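Local coordinates for In2-1 family protein, glutathione transferase lambda3 (Populus trichocarpa, PDB 4PQI) that binds glutathione and, as a monomeric Lambda-class glutathione transferase, probably acts as a thiol transferase rather than as a classical conjugating enzyme, at residues H156-L161 with R205-A210; G167-G172 with E213-I218; K77-N82 with G91-E96. All coordinates share one frame; numbering follows the deposited sequence.

Contact 1. Residues H156-L161 with R205-A210. Unlike the reference sequence in segment 156-161: His156 (reference Tyr).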
loop_
_atom_site.group_PDB
_atom_site.type_symbol
_atom_site.label_atom_id
_atom_site.label_comp_id
_atom_site.label_asym_id
_atom_site.label_seq_id
_atom_site.Cartn_x
_atom_site.Cartn_y
_atom_site.Cartn_z
ATOM N N HIS A 156 -13.902 -4.353 -12.092
ATOM C CA HIS A 156 -13.770 -5.461 -11.163
ATOM C C HIS A 156 -13.798 -4.946 -9.719
ATOM O O HIS A 156 -14.484 -5.499 -8.870
ATOM C CB HIS A 156 -12.505 -6.270 -11.450
ATOM C CG HIS A 156 -12.610 -7.712 -11.054
ATOM N ND1 HIS A 156 -13.537 -8.568 -11.609
ATOM C CD2 HIS A 156 -11.921 -8.443 -10.143
ATOM C CE1 HIS A 156 -13.410 -9.767 -11.064
ATOM N NE2 HIS A 156 -12.434 -9.718 -10.173
ATOM N N LEU A 157 -13.093 -3.854 -9.446
ATOM C CA LEU A 157 -13.138 -3.277 -8.103
ATOM C C LEU A 157 -14.508 -2.689 -7.758
ATOM O O LEU A 157 -14.994 -2.848 -6.632
ATOM C CB LEU A 157 -12.049 -2.227 -7.912
ATOM C CG LEU A 157 -10.607 -2.694 -8.076
ATOM C CD1 LEU A 157 -9.675 -1.573 -7.661
ATOM C CD2 LEU A 157 -10.354 -3.941 -7.277
ATOM N N GLU A 158 -15.125 -2.005 -8.719
ATOM C CA GLU A 158 -16.480 -1.484 -8.531
ATOM C C GLU A 158 -17.459 -2.610 -8.166
ATOM O O GLU A 158 -18.234 -2.500 -7.205
ATOM C CB GLU A 158 -16.960 -0.751 -9.797
ATOM C CG GLU A 158 -18.404 -0.233 -9.744
ATOM C CD GLU A 158 -18.585 0.862 -8.718
ATOM O OE1 GLU A 158 -17.572 1.376 -8.196
ATOM O OE2 GLU A 158 -19.738 1.211 -8.418
ATOM N N ASN A 159 -17.422 -3.688 -8.945
ATOM C CA ASN A 159 -18.327 -4.809 -8.706
ATOM C C ASN A 159 -18.037 -5.557 -7.392
ATOM O O ASN A 159 -18.965 -5.921 -6.666
ATOM C CB ASN A 159 -18.361 -5.727 -9.925
ATOM C CG ASN A 159 -19.102 -5.087 -11.096
ATOM O OD1 ASN A 159 -20.205 -4.590 -10.933
ATOM N ND2 ASN A 159 -18.482 -5.073 -12.266
ATOM N N ALA A 160 -16.754 -5.746 -7.078
ATOM C CA ALA A 160 -16.348 -6.322 -5.803
ATOM C C ALA A 160 -16.951 -5.553 -4.626
ATOM O O ALA A 160 -17.378 -6.162 -3.641
ATOM C CB ALA A 160 -14.799 -6.375 -5.685
ATOM N N LEU A 161 -17.007 -4.221 -4.740
ATOM C CA LEU A 161 -17.555 -3.381 -3.672
ATOM C C LEU A 161 -19.071 -3.530 -3.469
ATOM O O LEU A 161 -19.613 -3.043 -2.475
ATOM C CB LEU A 161 -17.176 -1.911 -3.874
ATOM C CG LEU A 161 -15.714 -1.594 -3.551
ATOM C CD1 LEU A 161 -15.291 -0.283 -4.188
ATOM C CD2 LEU A 161 -15.462 -1.580 -2.020
ATOM N N ARG A 205 -18.531 4.642 -11.585
ATOM C CA ARG A 205 -18.093 3.740 -10.520
ATOM C C ARG A 205 -18.330 4.386 -9.157
ATOM O O ARG A 205 -17.402 4.794 -8.454
ATOM C CB ARG A 205 -16.623 3.341 -10.707
ATOM C CG ARG A 205 -16.362 2.725 -12.070
ATOM C CD ARG A 205 -14.997 2.035 -12.208
ATOM N NE ARG A 205 -14.850 1.568 -13.583
ATOM C CZ ARG A 205 -14.294 2.274 -14.561
ATOM N NH1 ARG A 205 -13.792 3.479 -14.311
ATOM N NH2 ARG A 205 -14.224 1.768 -15.787
ATOM N N GLN A 206 -19.608 4.454 -8.811
ATOM C CA GLN A 206 -20.087 5.100 -7.598
ATOM C C GLN A 206 -19.425 4.544 -6.339
ATOM O O GLN A 206 -18.959 5.293 -5.484
ATOM C CB GLN A 206 -21.610 4.931 -7.497
ATOM C CG GLN A 206 -22.426 5.739 -8.507
ATOM C CD GLN A 206 -21.976 5.579 -9.957
ATOM O OE1 GLN A 206 -21.638 6.561 -10.626
ATOM N NE2 GLN A 206 -21.972 4.342 -10.445
ATOM N N LYS A 207 -19.404 3.222 -6.226
ATOM C CA LYS A 207 -18.902 2.561 -5.027
ATOM C C LYS A 207 -17.401 2.757 -4.885
ATOM O O LYS A 207 -16.879 2.840 -3.773
ATOM C CB LYS A 207 -19.229 1.068 -5.076
ATOM C CG LYS A 207 -20.714 0.747 -4.982
ATOM C CD LYS A 207 -21.223 1.031 -3.594
ATOM C CE LYS A 207 -22.627 0.495 -3.395
ATOM N NZ LYS A 207 -23.080 0.765 -2.008
ATOM N N LEU A 208 -16.709 2.825 -6.015
ATOM C CA LEU A 208 -15.270 3.047 -6.003
ATOM C C LEU A 208 -14.984 4.463 -5.499
ATOM O O LEU A 208 -14.043 4.680 -4.718
ATOM C CB LEU A 208 -14.675 2.838 -7.401
ATOM C CG LEU A 208 -13.152 2.878 -7.544
ATOM C CD1 LEU A 208 -12.490 1.712 -6.802
ATOM C CD2 LEU A 208 -12.751 2.884 -9.014
ATOM N N ALA A 209 -15.811 5.414 -5.932
ATOM C CA ALA A 209 -15.677 6.794 -5.485
ATOM C C ALA A 209 -15.891 6.916 -3.973
ATOM O O ALA A 209 -15.159 7.634 -3.296
ATOM C CB ALA A 209 -16.631 7.696 -6.244
ATOM N N ALA A 210 -16.891 6.207 -3.454
ATOM C CA ALA A 210 -17.171 6.198 -2.020
ATOM C C ALA A 210 -16.011 5.582 -1.255
ATOM O O ALA A 210 -15.615 6.080 -0.200
ATOM C CB ALA A 210 -18.461 5.434 -1.728
#
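OE1 of Glu158 accepts the backbone N-H of Leu208, 2.8 Å from N, at the start of a neighbouring helix, and OE2 takes that of Lys207 at 3.0 Å between OE2 and N. Each oxygen offers its syn lone pair, and the Lys207 bond is the straighter (158° against 140° at hydrogen). The side chain gets there because CG is anti to the backbone N and the chain then bends at chi2. Arg205, at the N-cap position, lays its CB 3.3 Å from OE1 of Glu158, but its guanidinium turns to Asp155, with which NE forms a salt bridge. The amide N-H groups and the helix dipole would probably stabilise the carboxylate's negative charge. Beside it, Leu161 CB meets Lys207 CB at 3.8 Å, and Leu157 CB lies 4.1 Å from Leu208 CD1.

The two helical segments cross nearly at right angles, 83°, with axes 8.3 Å apart. Helix 151-160 thus meets the first turn of helix 206-215, while Leu157 also packs on Phe134 of helix 118-139 and on Tyr182 and Val186 of helix 177-197.

Contact 2. Residues G167-G172 with E213-I218; sequences GPFFLG and EEVNKI. With CA (calcium ion), chain C.
The phenyl ring of Phe169 meets Val215 at its edge, CE1 standing 4.1 Å from Val215 CG2, which lies near the ring plane. Pro168, its neighbour in sequence, covers one face off-centre, with CG 4.0 Å above the plane and displaced toward the rim. Glu214 CB and Ile218 CD1 approach the same CE1 corner obliquely. The ring reaches them because CG is anti to the carbonyl carbon (chi1 -55°), which swings the phenyl group from the loop toward helix 206-215 and the turn that follows it.

Pro168 touches the helix as well: its CG rests 3.8 Å from Glu214 CG, the two side chains crossing at about a right angle. Only the aliphatic part of Glu214 is used in this way. Its chain bends at chi2 and its carboxylate stands nearly perpendicular to the Phe169 ring, 81° between planes. Both oxygens face Lys217 NZ three residues on, in a salt bridge of 3.0 Å between NZ and OE2 whose hydrogen bonds are weak.

The loop itself is shaped by a type I turn from Phe169 to Gly172, closed by backbone bonds in both directions between these two residues. Just before it, Gly167 has an extended conformation that a side chain would not tolerate, since a CB would run into Gly172 O. Its own carbonyl O binds a calcium ion at 2.5 Å; four waters and Phe164 O are its other close ligands, and Leu161 also belongs to the site.

Chemically, then, the loop is divided. Carbonyl oxygen and water hold the metal, whereas its link to segment 213-218 is apolar, made of ring edge, methyl and methylene groups. The acid of the contact is paired within its own segment, and cohesion across the interface therefore rests on shape and burial.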
loop_
_atom_site.group_PDB
_atom_site.type_symbol
_atom_site.label_atom_id
_atom_site.label_comp_id
_atom_site.label_asym_id
_atom_site.label_seq_id
_atom_site.Cartn_x
_atom_site.Cartn_y
_atom_site.Cartn_z
ATOM N N GLY A 167 -21.198 -1.768 4.490
ATOM C CA GLY A 167 -20.236 -0.679 4.555
ATOM C C GLY A 167 -19.466 -0.494 3.263
ATOM O O GLY A 167 -19.569 -1.321 2.357
ATOM N N PRO A 168 -18.670 0.583 3.180
ATOM C CA PRO A 168 -18.038 1.030 1.935
ATOM C C PRO A 168 -16.711 0.354 1.584
ATOM O O PRO A 168 -16.165 0.635 0.514
ATOM C CB PRO A 168 -17.797 2.514 2.212
ATOM C CG PRO A 168 -17.484 2.541 3.649
ATOM C CD PRO A 168 -18.378 1.507 4.289
ATOM N N PHE A 169 -16.188 -0.505 2.453
ATOM C CA PHE A 169 -14.885 -1.116 2.216
ATOM C C PHE A 169 -15.052 -2.441 1.476
ATOM O O PHE A 169 -16.168 -2.954 1.369
ATOM C CB PHE A 169 -14.118 -1.301 3.536
ATOM C CG PHE A 169 -13.963 -0.028 4.328
ATOM C CD1 PHE A 169 -13.112 0.978 3.894
ATOM C CD2 PHE A 169 -14.671 0.163 5.502
ATOM C CE1 PHE A 169 -12.980 2.155 4.616
ATOM C CE2 PHE A 169 -14.543 1.334 6.238
ATOM C CZ PHE A 169 -13.692 2.333 5.797
ATOM N N PHE A 170 -13.961 -2.999 0.953
ATOM C CA PHE A 170 -14.085 -4.257 0.216
ATOM C C PHE A 170 -14.778 -5.365 1.005
ATOM O O PHE A 170 -15.552 -6.141 0.439
ATOM C CB PHE A 170 -12.741 -4.739 -0.329
ATOM C CG PHE A 170 -12.256 -3.956 -1.521
ATOM C CD1 PHE A 170 -12.886 -4.080 -2.754
ATOM C CD2 PHE A 170 -11.157 -3.115 -1.418
ATOM C CE1 PHE A 170 -12.445 -3.370 -3.851
ATOM C CE2 PHE A 170 -10.706 -2.394 -2.522
ATOM C CZ PHE A 170 -11.353 -2.515 -3.736
ATOM N N LEU A 171 -14.541 -5.430 2.309
ATOM C CA LEU A 171 -15.213 -6.452 3.104
ATOM C C LEU A 171 -16.402 -5.894 3.886
ATOM O O LEU A 171 -16.890 -6.522 4.824
ATOM C CB LEU A 171 -14.213 -7.160 4.021
ATOM C CG LEU A 171 -12.985 -7.739 3.295
ATOM C CD1 LEU A 171 -12.012 -8.362 4.308
ATOM C CD2 LEU A 171 -13.402 -8.751 2.235
ATOM N N GLY A 172 -16.874 -4.717 3.496
ATOM C CA GLY A 172 -18.076 -4.152 4.093
ATOM C C GLY A 172 -17.853 -3.096 5.162
ATOM O O GLY A 172 -17.247 -2.054 4.912
ATOM N N GLU A 213 -13.005 8.018 -1.010
ATOM C CA GLU A 213 -13.353 9.020 -0.026
ATOM C C GLU A 213 -13.234 8.483 1.395
ATOM O O GLU A 213 -12.717 9.164 2.281
ATOM C CB GLU A 213 -14.780 9.508 -0.279
ATOM C CG GLU A 213 -15.169 10.770 0.438
ATOM C CD GLU A 213 -16.544 11.258 0.001
ATOM O OE1 GLU A 213 -17.068 10.740 -1.013
ATOM O OE2 GLU A 213 -17.102 12.152 0.672
ATOM N N GLU A 214 -13.712 7.264 1.619
ATOM C CA GLU A 214 -13.756 6.731 2.974
ATOM C C GLU A 214 -12.374 6.282 3.460
ATOM O O GLU A 214 -12.039 6.439 4.640
ATOM C CB GLU A 214 -14.761 5.579 3.079
ATOM C CG GLU A 214 -16.224 6.007 2.858
ATOM C CD GLU A 214 -16.835 6.712 4.060
ATOM O OE1 GLU A 214 -16.211 6.729 5.143
ATOM O OE2 GLU A 214 -17.950 7.251 3.920
ATOM N N VAL A 215 -11.576 5.714 2.564
ATOM C CA VAL A 215 -10.211 5.340 2.933
ATOM C C VAL A 215 -9.440 6.624 3.265
ATOM O O VAL A 215 -8.651 6.669 4.218
ATOM C CB VAL A 215 -9.517 4.486 1.833
ATOM C CG1 VAL A 215 -7.993 4.405 2.067
ATOM C CG2 VAL A 215 -10.136 3.096 1.780
ATOM N N ASN A 216 -9.724 7.691 2.523
ATOM C CA ASN A 216 -9.047 8.961 2.751
ATOM C C ASN A 216 -9.380 9.709 4.051
ATOM O O ASN A 216 -8.713 10.694 4.376
ATOM C CB ASN A 216 -9.209 9.899 1.551
ATOM C CG ASN A 216 -8.094 9.738 0.535
ATOM O OD1 ASN A 216 -7.024 10.325 0.677
ATOM N ND2 ASN A 216 -8.338 8.931 -0.487
ATOM N N LYS A 217 -10.391 9.258 4.789
ATOM C CA LYS A 217 -10.691 9.850 6.095
ATOM C C LYS A 217 -9.765 9.289 7.183
ATOM O O LYS A 217 -9.685 9.815 8.304
ATOM C CB LYS A 217 -12.148 9.595 6.495
ATOM C CG LYS A 217 -13.179 10.122 5.509
ATOM C CD LYS A 217 -14.592 9.850 6.026
ATOM C CE LYS A 217 -15.640 10.047 4.937
ATOM N NZ LYS A 217 -17.015 9.715 5.446
ATOM N N ILE A 218 -9.058 8.221 6.848
ATOM C CA ILE A 218 -8.269 7.512 7.837
ATOM C C ILE A 218 -6.858 8.086 7.963
ATOM O O ILE A 218 -6.078 8.057 7.013
ATOM C CB ILE A 218 -8.227 6.008 7.508
ATOM C CG1 ILE A 218 -9.657 5.464 7.376
ATOM C CG2 ILE A 218 -7.418 5.244 8.556
ATOM C CD1 ILE A 218 -9.724 4.066 6.825
HETATM CA CA CA C . -20.593 -2.127 0.188
HETATM O O HOH W 1 -18.222 -2.855 0.029
HETATM O O HOH W 2 -19.806 -0.360 -1.063
HETATM O O HOH W 3 -22.431 -0.724 1.256
HETATM O O HOH W 4 -22.272 -2.657 -1.425
#

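Contact 3. Residues K77-N82 with G91-E96. With GSH (glutathione), chain B.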
loop_
_atom_site.group_PDB
_atom_site.type_symbol
_atom_site.label_atom_id
_atom_site.label_comp_id
_atom_site.label_asym_id
_atom_site.label_seq_id
_atom_site.Cartn_x
_atom_site.Cartn_y
_atom_site.Cartn_z
ATOM N N LYS A 77 24.077 -6.875 2.585
ATOM C CA LYS A 77 24.083 -7.258 3.993
ATOM C C LYS A 77 22.704 -7.445 4.620
ATOM O O LYS A 77 22.594 -8.066 5.681
ATOM C CB LYS A 77 24.890 -6.244 4.813
ATOM C CG LYS A 77 26.381 -6.338 4.552
ATOM C CD LYS A 77 27.127 -5.198 5.219
ATOM C CE LYS A 77 28.611 -5.207 4.853
ATOM N NZ LYS A 77 29.285 -3.937 5.288
ATOM N N VAL A 78 21.658 -6.925 3.980
ATOM C CA VAL A 78 20.331 -6.988 4.590
ATOM C C VAL A 78 19.401 -7.911 3.813
ATOM O O VAL A 78 18.859 -8.893 4.366
ATOM C CB VAL A 78 19.699 -5.575 4.756
ATOM C CG1 VAL A 78 18.300 -5.649 5.371
ATOM C CG2 VAL A 78 20.618 -4.672 5.625
ATOM N N TYR A 79 19.236 -7.627 2.525
ATOM C CA TYR A 79 18.166 -8.261 1.764
ATOM C C TYR A 79 18.559 -8.452 0.306
ATOM O O TYR A 79 18.391 -7.548 -0.506
ATOM C CB TYR A 79 16.902 -7.407 1.875
ATOM C CG TYR A 79 15.668 -8.040 1.279
ATOM C CD1 TYR A 79 15.161 -9.250 1.772
ATOM C CD2 TYR A 79 14.999 -7.429 0.219
ATOM C CE1 TYR A 79 14.011 -9.826 1.218
ATOM C CE2 TYR A 79 13.872 -7.995 -0.329
ATOM C CZ TYR A 79 13.381 -9.199 0.176
ATOM O OH TYR A 79 12.251 -9.742 -0.392
ATOM N N PRO A 80 19.084 -9.638 -0.023
ATOM C CA PRO A 80 19.596 -9.960 -1.365
ATOM C C PRO A 80 18.625 -9.720 -2.538
ATOM O O PRO A 80 19.087 -9.264 -3.566
ATOM C CB PRO A 80 20.007 -11.435 -1.236
ATOM C CG PRO A 80 20.398 -11.552 0.198
ATOM C CD PRO A 80 19.372 -10.716 0.940
ATOM N N PRO A 81 17.315 -9.984 -2.384
ATOM C CA PRO A 81 16.434 -9.626 -3.508
ATOM C C PRO A 81 16.493 -8.139 -3.895
ATOM O O PRO A 81 16.096 -7.772 -5.006
ATOM C CB PRO A 81 15.042 -9.996 -2.984
ATOM C CG PRO A 81 15.317 -11.141 -2.028
ATOM C CD PRO A 81 16.582 -10.713 -1.327
ATOM N N ASN A 82 16.972 -7.300 -2.977
ATOM C CA ASN A 82 17.236 -5.887 -3.262
ATOM C C ASN A 82 15.996 -5.123 -3.733
ATOM O O ASN A 82 16.017 -4.449 -4.779
ATOM C CB ASN A 82 18.374 -5.728 -4.278
ATOM C CG ASN A 82 18.955 -4.316 -4.276
ATOM O OD1 ASN A 82 18.657 -3.523 -3.388
ATOM N ND2 ASN A 82 19.783 -4.003 -5.275
ATOM N N GLY A 91 15.025 -12.080 14.039
ATOM C CA GLY A 91 16.252 -12.633 13.498
ATOM C C GLY A 91 16.183 -13.010 12.027
ATOM O O GLY A 91 17.000 -13.775 11.552
ATOM N N LYS A 92 15.212 -12.474 11.308
ATOM C CA LYS A 92 15.172 -12.631 9.854
ATOM C C LYS A 92 14.671 -11.380 9.164
ATOM O O LYS A 92 14.061 -10.518 9.792
ATOM C CB LYS A 92 14.337 -13.844 9.425
ATOM C CG LYS A 92 12.979 -13.956 10.071
ATOM C CD LYS A 92 12.264 -15.214 9.607
ATOM C CE LYS A 92 11.167 -15.626 10.590
ATOM N NZ LYS A 92 11.712 -15.867 11.960
ATOM N N ILE A 93 14.948 -11.296 7.865
ATOM C CA ILE A 93 14.438 -10.245 7.010
ATOM C C ILE A 93 13.398 -10.851 6.070
ATOM O O ILE A 93 13.725 -11.719 5.267
ATOM C CB ILE A 93 15.574 -9.632 6.157
ATOM C CG1 ILE A 93 16.765 -9.238 7.035
ATOM C CG2 ILE A 93 15.074 -8.438 5.378
ATOM C CD1 ILE A 93 16.503 -8.034 7.917
ATOM N N THR A 94 12.150 -10.398 6.169
ATOM C CA THR A 94 11.061 -10.941 5.349
ATOM C C THR A 94 10.592 -9.907 4.331
ATOM O O THR A 94 10.419 -8.740 4.681
ATOM C CB THR A 94 9.869 -11.360 6.241
ATOM O OG1 THR A 94 10.341 -12.254 7.249
ATOM C CG2 THR A 94 8.755 -12.021 5.415
ATOM N N GLY A 95 10.373 -10.336 3.083
ATOM C CA GLY A 95 9.937 -9.433 2.027
ATOM C C GLY A 95 8.519 -9.745 1.590
ATOM O O GLY A 95 7.849 -10.545 2.241
ATOM N N GLU A 96 8.089 -9.128 0.486
ATOM C CA GLU A 96 6.740 -9.287 -0.091
ATOM C C GLU A 96 5.672 -8.542 0.706
ATOM O O GLU A 96 5.241 -8.994 1.773
ATOM C CB GLU A 96 6.328 -10.762 -0.311
ATOM C CG GLU A 96 7.145 -11.498 -1.385
ATOM C CD GLU A 96 7.027 -10.859 -2.769
ATOM O OE1 GLU A 96 7.842 -11.200 -3.656
ATOM O OE2 GLU A 96 6.127 -10.020 -2.972
HETATM N N1 GSH B . 6.382 -7.916 -5.095
HETATM C CA1 GSH B . 7.121 -6.981 -4.260
HETATM C C1 GSH B . 6.298 -6.604 -3.054
HETATM O O11 GSH B . 6.818 -6.406 -1.933
HETATM O O12 GSH B . 5.061 -6.505 -3.149
HETATM C CB1 GSH B . 7.490 -5.754 -5.092
HETATM C CG1 GSH B . 8.165 -4.658 -4.275
HETATM C CD1 GSH B . 8.839 -3.696 -5.233
HETATM O OE1 GSH B . 8.893 -3.993 -6.601
HETATM N N2 GSH B . 9.365 -2.564 -4.774
HETATM C CA2 GSH B . 10.033 -1.679 -5.716
HETATM C C2 GSH B . 11.525 -1.832 -5.640
HETATM O O2 GSH B . 12.150 -2.137 -4.421
HETATM C CB2 GSH B . 9.653 -0.228 -5.435
HETATM S SG2 GSH B . 8.092 0.231 -6.221
HETATM N N3 GSH B . 12.217 -1.652 -6.753
HETATM C CA3 GSH B . 13.629 -1.327 -6.697
HETATM C C3 GSH B . 14.426 -2.377 -7.429
HETATM O O31 GSH B . 15.681 -2.319 -7.462
HETATM O O32 GSH B . 13.830 -3.320 -8.008
#
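Segment 77-82 leaves the end of helix 73-78 and folds into a type I turn, Tyr79 to Asn82, closed by Asn82 N to Tyr79 O at 2.9 Å; beside it runs strand 92-95, the outermost strand on its side of the sheet in the thioredoxin-like domain. The backbones come closest at Tyr79 and Ile93, whose CA atoms are 6.7 Å apart. That spacing leaves room for side chains between them. At the end of the strand, Glu96 takes a positive phi (75°, psi 104°), the strained conformation familiar at this position in glutathione transferases, and stands at the N-cap of helix 97-107.

Ile93 fills the space from the strand side. Its CG1 lies 3.4 Å from Val78 O and its CD1 meets Val78 CG1 at 3.9 Å, while the other branch, CG2, touches Tyr79 CD1 at 3.7 Å. Tyr79, with CG anti to the backbone N (chi1 -173°), sends its ring along the strand past Ile93, so that OH ends 3.4 Å from Gly95 CA. A CB on Gly95 would collide with that hydroxyl, so the absence of a side chain here is part of the fit. On one face of the ring Pro81 CD sits over the centre. An alanine in place of Tyr79 would probably open a gap above Gly95 and leave Ile93 CG2 and the Pro81 ring without their common support.

The last residue of each segment, Asn82 and Glu96, belongs to the glutathione pocket. Asn82 OD1 is hydrogen-bonded to Arg70, which also binds the ligand, and the Glu96 chain bends at chi2 toward the glutamyl end of the tripeptide. There the amino nitrogen N1 of glutathione donates to Glu96 OE2 over 3.0 Å.

In the fold
From the N terminus, contact 3 comes first: it closes a short loop around strand 86-89 and ties the end of helix 73-78 to the sheet's last strand in the thioredoxin-like domain. The chain then passes through helices 97-107 and 118-139 before contacts 1 and 2 open. These two cross, since their segments alternate along the chain, and each spans helix 177-197 before closing on helix 206-215, contact 1 at its start and contact 2 at its end. They touch directly, Leu161 CD2 packing 3.4 Å from Pro168 O. Contact 3 lies on the opposite side of the chain's centre, its centre about 35 Å from that of contact 1.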